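Side-chain contacts in meta cleavage compound hydrolase (Janthinobacterium, PDB 1J1I), which hydrolyses a carbon-carbon bond in the ring-cleavage product of carbazole, an alpha/beta-hydrolase step that yields anthranilate: residues 225-230 with 239-244; 254-259 with 268-273. All coordinates share one frame; numbering follows the deposited sequence.

Contact 1. Residues 225-230 with 239-244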
ATOM      1  N   THR A 225      -4.066  -7.189   8.742  1.00 19.61           N
ATOM      2  CA  THR A 225      -4.579  -5.835   8.769  1.00 20.00           C
ATOM      3  C   THR A 225      -3.953  -4.933   7.716  1.00 19.47           C
ATOM      4  O   THR A 225      -2.777  -5.076   7.382  1.00 19.38           O
ATOM      5  CB  THR A 225      -4.325  -5.214  10.162  1.00 21.64           C
ATOM      6  OG1 THR A 225      -4.996  -5.997  11.157  1.00 21.14           O
ATOM      7  CG2 THR A 225      -4.820  -3.771  10.216  1.00 20.56           C
ATOM      8  N   LEU A 226      -4.756  -4.012   7.196  1.00 19.59           N
ATOM      9  CA  LEU A 226      -4.287  -3.047   6.210  1.00 19.41           C
ATOM     10  C   LEU A 226      -4.497  -1.673   6.845  1.00 18.54           C
ATOM     11  O   LEU A 226      -5.628  -1.288   7.141  1.00 19.00           O
ATOM     12  CB  LEU A 226      -5.110  -3.144   4.922  1.00 19.56           C
ATOM     13  CG  LEU A 226      -4.483  -2.767   3.571  1.00 31.95           C
ATOM     14  CD1 LEU A 226      -5.513  -2.020   2.731  1.00 20.92           C
ATOM     15  CD2 LEU A 226      -3.241  -1.929   3.762  1.00 30.10           C
ATOM     16  N   VAL A 227      -3.405  -0.953   7.085  1.00 16.91           N
ATOM     17  CA  VAL A 227      -3.487   0.383   7.668  1.00 15.80           C
ATOM     18  C   VAL A 227      -3.425   1.368   6.501  1.00 21.18           C
ATOM     19  O   VAL A 227      -2.383   1.502   5.850  1.00 18.04           O
ATOM     20  CB  VAL A 227      -2.305   0.655   8.638  1.00 15.80           C
ATOM     21  CG1 VAL A 227      -2.424   2.045   9.240  1.00 19.00           C
ATOM     22  CG2 VAL A 227      -2.283  -0.400   9.745  1.00 18.90           C
ATOM     23  N   VAL A 228      -4.549   2.022   6.219  1.00 17.14           N
ATOM     24  CA  VAL A 228      -4.629   2.995   5.124  1.00 19.26           C
ATOM     25  C   VAL A 228      -4.524   4.381   5.735  1.00 20.80           C
ATOM     26  O   VAL A 228      -5.197   4.676   6.724  1.00 22.15           O
ATOM     27  CB  VAL A 228      -5.960   2.874   4.353  1.00 18.75           C
ATOM     28  CG1 VAL A 228      -6.013   3.909   3.234  1.00 20.14           C
ATOM     29  CG2 VAL A 228      -6.106   1.470   3.783  1.00 22.76           C
ATOM     30  N   GLN A 229      -3.705   5.242   5.138  1.00 16.48           N
ATOM     31  CA  GLN A 229      -3.496   6.563   5.702  1.00 17.95           C
ATOM     32  C   GLN A 229      -3.202   7.666   4.694  1.00 22.71           C
ATOM     33  O   GLN A 229      -2.373   7.499   3.791  1.00 21.67           O
ATOM     34  CB  GLN A 229      -2.342   6.491   6.705  1.00 20.98           C
ATOM     35  CG  GLN A 229      -2.020   7.790   7.410  1.00 28.53           C
ATOM     36  CD  GLN A 229      -3.148   8.256   8.305  1.00 33.75           C
ATOM     37  OE1 GLN A 229      -3.728   7.469   9.055  1.00 30.59           O
ATOM     38  NE2 GLN A 229      -3.460   9.544   8.238  1.00 28.53           N
ATOM     39  N   GLY A 230      -3.887   8.792   4.871  1.00 19.48           N
ATOM     40  CA  GLY A 230      -3.681   9.949   4.015  1.00 19.38           C
ATOM     41  C   GLY A 230      -2.480  10.697   4.564  1.00 18.56           C
ATOM     42  O   GLY A 230      -2.374  10.920   5.769  1.00 23.79           O
ATOM     43  N   GLU A 239       2.240   9.788  10.996  1.00 28.05           N
ATOM     44  CA  GLU A 239       3.103   9.056  11.922  1.00 29.75           C
ATOM     45  C   GLU A 239       2.301   7.979  12.662  1.00 29.14           C
ATOM     46  O   GLU A 239       2.853   6.956  13.070  1.00 28.18           O
ATOM     47  CB  GLU A 239       3.733  10.007  12.946  1.00 37.17           C
ATOM     48  CG  GLU A 239       4.712  11.029  12.380  1.00 46.33           C
ATOM     49  CD  GLU A 239       4.056  12.016  11.431  1.00 46.38           C
ATOM     50  OE1 GLU A 239       2.962  12.522  11.759  1.00 43.35           O
ATOM     51  OE2 GLU A 239       4.640  12.293  10.362  1.00 54.06           O
ATOM     52  N   THR A 240       1.002   8.219  12.834  1.00 28.05           N
ATOM     53  CA  THR A 240       0.117   7.271  13.521  1.00 28.55           C
ATOM     54  C   THR A 240       0.091   5.933  12.801  1.00 27.13           C
ATOM     55  O   THR A 240       0.022   4.879  13.432  1.00 26.06           O
ATOM     56  CB  THR A 240      -1.345   7.761  13.571  1.00 33.02           C
ATOM     57  OG1 THR A 240      -1.389   9.110  14.042  1.00 34.81           O
ATOM     58  CG2 THR A 240      -2.167   6.871  14.509  1.00 30.07           C
ATOM     59  N   ALA A 241       0.107   5.985  11.471  1.00 27.29           N
ATOM     60  CA  ALA A 241       0.094   4.772  10.665  1.00 24.98           C
ATOM     61  C   ALA A 241       1.371   3.989  10.939  1.00 24.16           C
ATOM     62  O   ALA A 241       1.349   2.764  11.099  1.00 24.51           O
ATOM     63  CB  ALA A 241       0.000   5.127   9.180  1.00 20.17           C
ATOM     64  N   TYR A 242       2.490   4.706  10.999  1.00 23.20           N
ATOM     65  CA  TYR A 242       3.774   4.069  11.243  1.00 21.38           C
ATOM     66  C   TYR A 242       3.751   3.375  12.603  1.00 23.34           C
ATOM     67  O   TYR A 242       4.340   2.306  12.769  1.00 23.24           O
ATOM     68  CB  TYR A 242       4.902   5.109  11.172  1.00 26.31           C
ATOM     69  CG  TYR A 242       4.970   5.849   9.840  1.00 25.50           C
ATOM     70  CD1 TYR A 242       5.626   7.074   9.734  1.00 32.46           C
ATOM     71  CD2 TYR A 242       4.359   5.331   8.696  1.00 23.06           C
ATOM     72  CE1 TYR A 242       5.667   7.772   8.520  1.00 28.43           C
ATOM     73  CE2 TYR A 242       4.395   6.020   7.476  1.00 27.60           C
ATOM     74  CZ  TYR A 242       5.051   7.240   7.400  1.00 27.22           C
ATOM     75  OH  TYR A 242       5.089   7.930   6.204  1.00 29.70           O
ATOM     76  N   LYS A 243       3.062   3.973  13.574  1.00 22.99           N
ATOM     77  CA  LYS A 243       2.980   3.356  14.892  1.00 21.97           C
ATOM     78  C   LYS A 243       2.086   2.112  14.831  1.00 19.25           C
ATOM     79  O   LYS A 243       2.398   1.095  15.447  1.00 19.35           O
ATOM     80  CB  LYS A 243       2.452   4.349  15.930  1.00 27.19           C
ATOM     81  CG  LYS A 243       2.594   3.847  17.360  1.00 34.16           C
ATOM     82  CD  LYS A 243       2.212   4.921  18.374  1.00 46.90           C
ATOM     83  CE  LYS A 243       2.512   4.469  19.798  1.00 46.99           C
ATOM     84  NZ  LYS A 243       2.180   5.526  20.797  1.00 50.07           N
ATOM     85  N   PHE A 244       0.978   2.188  14.095  1.00 19.11           N
ATOM     86  CA  PHE A 244       0.089   1.030  13.949  1.00 20.39           C
ATOM     87  C   PHE A 244       0.878  -0.111  13.310  1.00 20.52           C
ATOM     88  O   PHE A 244       0.748  -1.272  13.701  1.00 16.08           O
ATOM     89  CB  PHE A 244      -1.105   1.345  13.040  1.00 20.28           C
ATOM     90  CG  PHE A 244      -2.280   1.964  13.747  1.00 21.86           C
ATOM     91  CD1 PHE A 244      -2.764   3.204  13.354  1.00 21.24           C
ATOM     92  CD2 PHE A 244      -2.924   1.293  14.785  1.00 25.92           C
ATOM     93  CE1 PHE A 244      -3.875   3.776  13.981  1.00 26.31           C
ATOM     94  CE2 PHE A 244      -4.035   1.855  15.420  1.00 23.00           C
ATOM     95  CZ  PHE A 244      -4.510   3.097  15.017  1.00 27.61           C
TER
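V227 and Q229, alternate residues of strand 225-230 whose side chains start toward the helix, pack on A241 and F244 of helix 238-247, the first half of a beta-alpha-beta crossover in the alpha/beta-hydrolase fold; strand 251-256 completes the unit. The strand and helix segments run nearly antiparallel, 169° between their directions, and their axes come within 8.6 Å. That closeness is consistent with the small side chain of A241 at the nearest backbone approach, where its CA is 6.4 Å from the CA of Q229.

Both branches of V227 are used. CG1, anti to the backbone N (chi1 -179°), sits over the A241 methyl, with V227 CG1 3.9 Å from A241 CB, and also reaches the base of F244. CG2 meets F244 at the root of its side chain, V227 CG2 lying 3.9 Å from F244 CB. The V227 methyls thus touch F244 mainly at CB, the two side chains crossing at about a right angle. All four touching residues are buried.

Further along the strand, the aliphatic base of Q229 covers the same alanine methyl: A241 CB is 3.7 Å from Q229 CB and 3.8 Å from Q229 CG. Beyond CG the chain bends, and the amide turns back toward its own strand. On the outer side of the helix, Y242 stacks with Y242 of the second subunit. Q229 NE2 makes a weak hydrogen bond to D233, a likely catalytic residue by close similarity, which places this end of the contact beside the active site. The same NE2 donates to G230 O at 3.0 Å, with an N-H...O angle of 156°.

Contact 2. Residues 254-259 with 268-273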
ATOM      1  N   TYR A 254      -0.602   1.194   3.613  1.00 16.45           N
ATOM      2  CA  TYR A 254      -0.889   1.836   2.329  1.00 16.82           C
ATOM      3  C   TYR A 254      -1.004   3.332   2.590  1.00 19.24           C
ATOM      4  O   TYR A 254      -1.994   3.809   3.157  1.00 18.25           O
ATOM      5  CB  TYR A 254      -2.190   1.315   1.708  1.00 15.30           C
ATOM      6  CG  TYR A 254      -2.416   1.807   0.289  1.00 19.92           C
ATOM      7  CD1 TYR A 254      -1.469   1.567  -0.706  1.00 19.78           C
ATOM      8  CD2 TYR A 254      -3.562   2.529  -0.053  1.00 24.00           C
ATOM      9  CE1 TYR A 254      -1.648   2.032  -2.003  1.00 24.47           C
ATOM     10  CE2 TYR A 254      -3.754   2.998  -1.353  1.00 21.05           C
ATOM     11  CZ  TYR A 254      -2.787   2.748  -2.322  1.00 21.64           C
ATOM     12  OH  TYR A 254      -2.942   3.225  -3.601  1.00 20.46           O
ATOM     13  N   ILE A 255       0.021   4.066   2.168  1.00 19.45           N
ATOM     14  CA  ILE A 255       0.088   5.505   2.377  1.00 18.40           C
ATOM     15  C   ILE A 255      -0.266   6.223   1.083  1.00 21.17           C
ATOM     16  O   ILE A 255       0.318   5.951   0.030  1.00 21.28           O
ATOM     17  CB  ILE A 255       1.499   5.908   2.839  1.00 18.08           C
ATOM     18  CG1 ILE A 255       1.992   4.933   3.921  1.00 23.37           C
ATOM     19  CG2 ILE A 255       1.487   7.325   3.377  1.00 17.62           C
ATOM     20  CD1 ILE A 255       1.178   4.934   5.204  1.00 25.71           C
ATOM     21  N   ILE A 256      -1.220   7.146   1.179  1.00 19.32           N
ATOM     22  CA  ILE A 256      -1.721   7.892   0.029  1.00 16.81           C
ATOM     23  C   ILE A 256      -1.381   9.383   0.076  1.00 19.70           C
ATOM     24  O   ILE A 256      -1.639  10.062   1.074  1.00 19.37           O
ATOM     25  CB  ILE A 256      -3.260   7.747  -0.061  1.00 20.70           C
ATOM     26  CG1 ILE A 256      -3.647   6.266  -0.083  1.00 22.82           C
ATOM     27  CG2 ILE A 256      -3.793   8.460  -1.292  1.00 16.82           C
ATOM     28  CD1 ILE A 256      -5.162   6.031  -0.004  1.00 20.22           C
ATOM     29  N   PRO A 257      -0.788   9.911  -1.007  1.00 20.63           N
ATOM     30  CA  PRO A 257      -0.429  11.333  -1.050  1.00 21.46           C
ATOM     31  C   PRO A 257      -1.649  12.185  -1.407  1.00 21.09           C
ATOM     32  O   PRO A 257      -2.622  11.672  -1.957  1.00 19.01           O
ATOM     33  CB  PRO A 257       0.641  11.378  -2.136  1.00 20.32           C
ATOM     34  CG  PRO A 257       0.115  10.359  -3.138  1.00 21.62           C
ATOM     35  CD  PRO A 257      -0.318   9.207  -2.218  1.00 18.72           C
ATOM     36  N   HIS A 258      -1.595  13.476  -1.081  1.00 22.82           N
ATOM     37  CA  HIS A 258      -2.685  14.399  -1.404  1.00 25.85           C
ATOM     38  C   HIS A 258      -4.012  13.808  -0.954  1.00 24.45           C
ATOM     39  O   HIS A 258      -4.988  13.769  -1.706  1.00 20.74           O
ATOM     40  CB  HIS A 258      -2.696  14.634  -2.910  1.00 27.60           C
ATOM     41  CG  HIS A 258      -1.340  14.917  -3.474  1.00 31.23           C
ATOM     42  ND1 HIS A 258      -0.871  14.321  -4.627  1.00 32.69           N
ATOM     43  CD2 HIS A 258      -0.339  15.713  -3.029  1.00 27.93           C
ATOM     44  CE1 HIS A 258       0.360  14.737  -4.863  1.00 31.06           C
ATOM     45  NE2 HIS A 258       0.706  15.582  -3.910  1.00 29.55           N
ATOM     46  N   CYS A 259      -4.029  13.356   0.291  1.00 24.71           N
ATOM     47  CA  CYS A 259      -5.196  12.714   0.859  1.00 22.33           C
ATOM     48  C   CYS A 259      -5.340  13.118   2.312  1.00 19.45           C
ATOM     49  O   CYS A 259      -4.371  13.101   3.072  1.00 22.89           O
ATOM     50  CB  CYS A 259      -5.019  11.196   0.743  1.00 22.29           C
ATOM     51  SG  CYS A 259      -6.387  10.203   1.335  1.00 24.36           S
ATOM     52  N   PRO A 268     -12.085   7.441  -3.927  1.00 26.46           N
ATOM     53  CA  PRO A 268     -12.804   6.162  -3.882  1.00 23.43           C
ATOM     54  C   PRO A 268     -12.217   5.011  -4.696  1.00 23.77           C
ATOM     55  O   PRO A 268     -12.081   3.898  -4.181  1.00 23.21           O
ATOM     56  CB  PRO A 268     -14.230   6.545  -4.306  1.00 20.90           C
ATOM     57  CG  PRO A 268     -14.028   7.765  -5.166  1.00 27.15           C
ATOM     58  CD  PRO A 268     -12.952   8.524  -4.433  1.00 26.47           C
ATOM     59  N   GLU A 269     -11.863   5.271  -5.952  1.00 19.62           N
ATOM     60  CA  GLU A 269     -11.293   4.232  -6.806  1.00 26.94           C
ATOM     61  C   GLU A 269      -9.977   3.708  -6.240  1.00 26.44           C
ATOM     62  O   GLU A 269      -9.730   2.498  -6.210  1.00 24.05           O
ATOM     63  CB  GLU A 269     -11.063   4.774  -8.216  1.00 32.12           C
ATOM     64  CG  GLU A 269     -12.341   5.039  -8.989  1.00 41.52           C
ATOM     65  CD  GLU A 269     -12.517   4.086 -10.158  1.00 53.71           C
ATOM     66  OE1 GLU A 269     -11.702   4.146 -11.107  1.00 56.40           O
ATOM     67  OE2 GLU A 269     -13.468   3.274 -10.128  1.00 56.74           O
ATOM     68  N   ASP A 270      -9.134   4.632  -5.799  1.00 26.38           N
ATOM     69  CA  ASP A 270      -7.842   4.276  -5.234  1.00 21.32           C
ATOM     70  C   ASP A 270      -8.056   3.412  -3.991  1.00 21.60           C
ATOM     71  O   ASP A 270      -7.492   2.328  -3.872  1.00 23.60           O
ATOM     72  CB  ASP A 270      -7.060   5.547  -4.878  1.00 19.53           C
ATOM     73  CG  ASP A 270      -5.644   5.253  -4.398  1.00 23.38           C
ATOM     74  OD1 ASP A 270      -4.871   6.210  -4.183  1.00 24.78           O
ATOM     75  OD2 ASP A 270      -5.306   4.066  -4.231  1.00 26.81           O
ATOM     76  N   PHE A 271      -8.885   3.889  -3.071  1.00 23.76           N
ATOM     77  CA  PHE A 271      -9.149   3.143  -1.849  1.00 21.56           C
ATOM     78  C   PHE A 271      -9.773   1.770  -2.089  1.00 22.28           C
ATOM     79  O   PHE A 271      -9.354   0.780  -1.486  1.00 21.53           O
ATOM     80  CB  PHE A 271     -10.071   3.929  -0.917  1.00 21.62           C
ATOM     81  CG  PHE A 271     -10.460   3.158   0.305  1.00 21.61           C
ATOM     82  CD1 PHE A 271      -9.611   3.107   1.411  1.00 25.04           C
ATOM     83  CD2 PHE A 271     -11.631   2.407   0.321  1.00 19.60           C
ATOM     84  CE1 PHE A 271      -9.920   2.309   2.510  1.00 27.52           C
ATOM     85  CE2 PHE A 271     -11.946   1.608   1.415  1.00 21.16           C
ATOM     86  CZ  PHE A 271     -11.088   1.560   2.512  1.00 22.37           C
ATOM     87  N   ALA A 272     -10.790   1.724  -2.946  1.00 19.59           N
ATOM     88  CA  ALA A 272     -11.489   0.481  -3.247  1.00 22.42           C
ATOM     89  C   ALA A 272     -10.564  -0.568  -3.840  1.00 23.45           C
ATOM     90  O   ALA A 272     -10.635  -1.741  -3.481  1.00 20.84           O
ATOM     91  CB  ALA A 272     -12.654   0.750  -4.204  1.00 21.46           C
ATOM     92  N   ASN A 273      -9.708  -0.141  -4.761  1.00 28.40           N
ATOM     93  CA  ASN A 273      -8.771  -1.050  -5.405  1.00 26.15           C
ATOM     94  C   ASN A 273      -7.725  -1.567  -4.432  1.00 21.77           C
ATOM     95  O   ASN A 273      -7.370  -2.741  -4.467  1.00 21.31           O
ATOM     96  CB  ASN A 273      -8.095  -0.357  -6.589  1.00 27.19           C
ATOM     97  CG  ASN A 273      -8.873  -0.529  -7.879  1.00 37.18           C
ATOM     98  OD1 ASN A 273     -10.092  -0.362  -7.914  1.00 40.51           O
ATOM     99  ND2 ASN A 273      -8.166  -0.861  -8.952  1.00 52.23           N
TER
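The Y254 hydroxyl donates a hydrogen bond to D270, OH to OD2 at 2.6 Å, and this bond is the polar centre of the contact. The carboxylate oxygen accepts through its syn lone pair and lies at the ring edge, in the ring plane, with Y254 CE2 3.4 Å from D270 OD2. Ring and carboxylate planes stand 83° apart. Beside this bond, I256 meets the other oxygen with an aliphatic branch, I256 CG2 lying 3.8 Å from D270 OD1.

The Y254 and D270 side chains cross obliquely, while I256 comes to D270 from the opposite direction. With chi1 near 180° (-175°), the D270 carboxylate stands opposite its own backbone N and extends to the phenol. A second bond grips the buried carboxylate, since OD1 accepts from W252 NE1 of the second subunit. With an alanine here in place of D270, the Y254 hydroxyl and that indole N-H would probably both lose their acceptor, and a gap would open beside I256 CG2.

Further out, Y254 and I256 are held by backbone bonds to strand 225-230, and F271 packs on V228 of that strand. Y254 and I255 also pair with an antiparallel strand of the second subunit. The arrangement is that of the last strand and C-terminal helix of an alpha/beta hydrolase, here at a dimer interface where the sheet continues between subunits.

How the contacts relate
Both contacts are buried, and their centres lie 13 Å apart on neighbouring strands of one sheet, joined by probable backbone hydrogen bonds from V227 O to Y254 N and from Q229 O to I256 N. They follow in series along the chain and use different sides of the sheet: V227 and Q229 point to helix 238-247, with V228 between them pointing away from it, whereas Y254 and I256 point to helix 268-281, so the two helices cover opposite faces. Contact 1 is aliphatic across its segments and lies within the subunit, near the active site. Contact 2 depends on a phenol-carboxylate bond and lies at the sheet edge, against the second subunit.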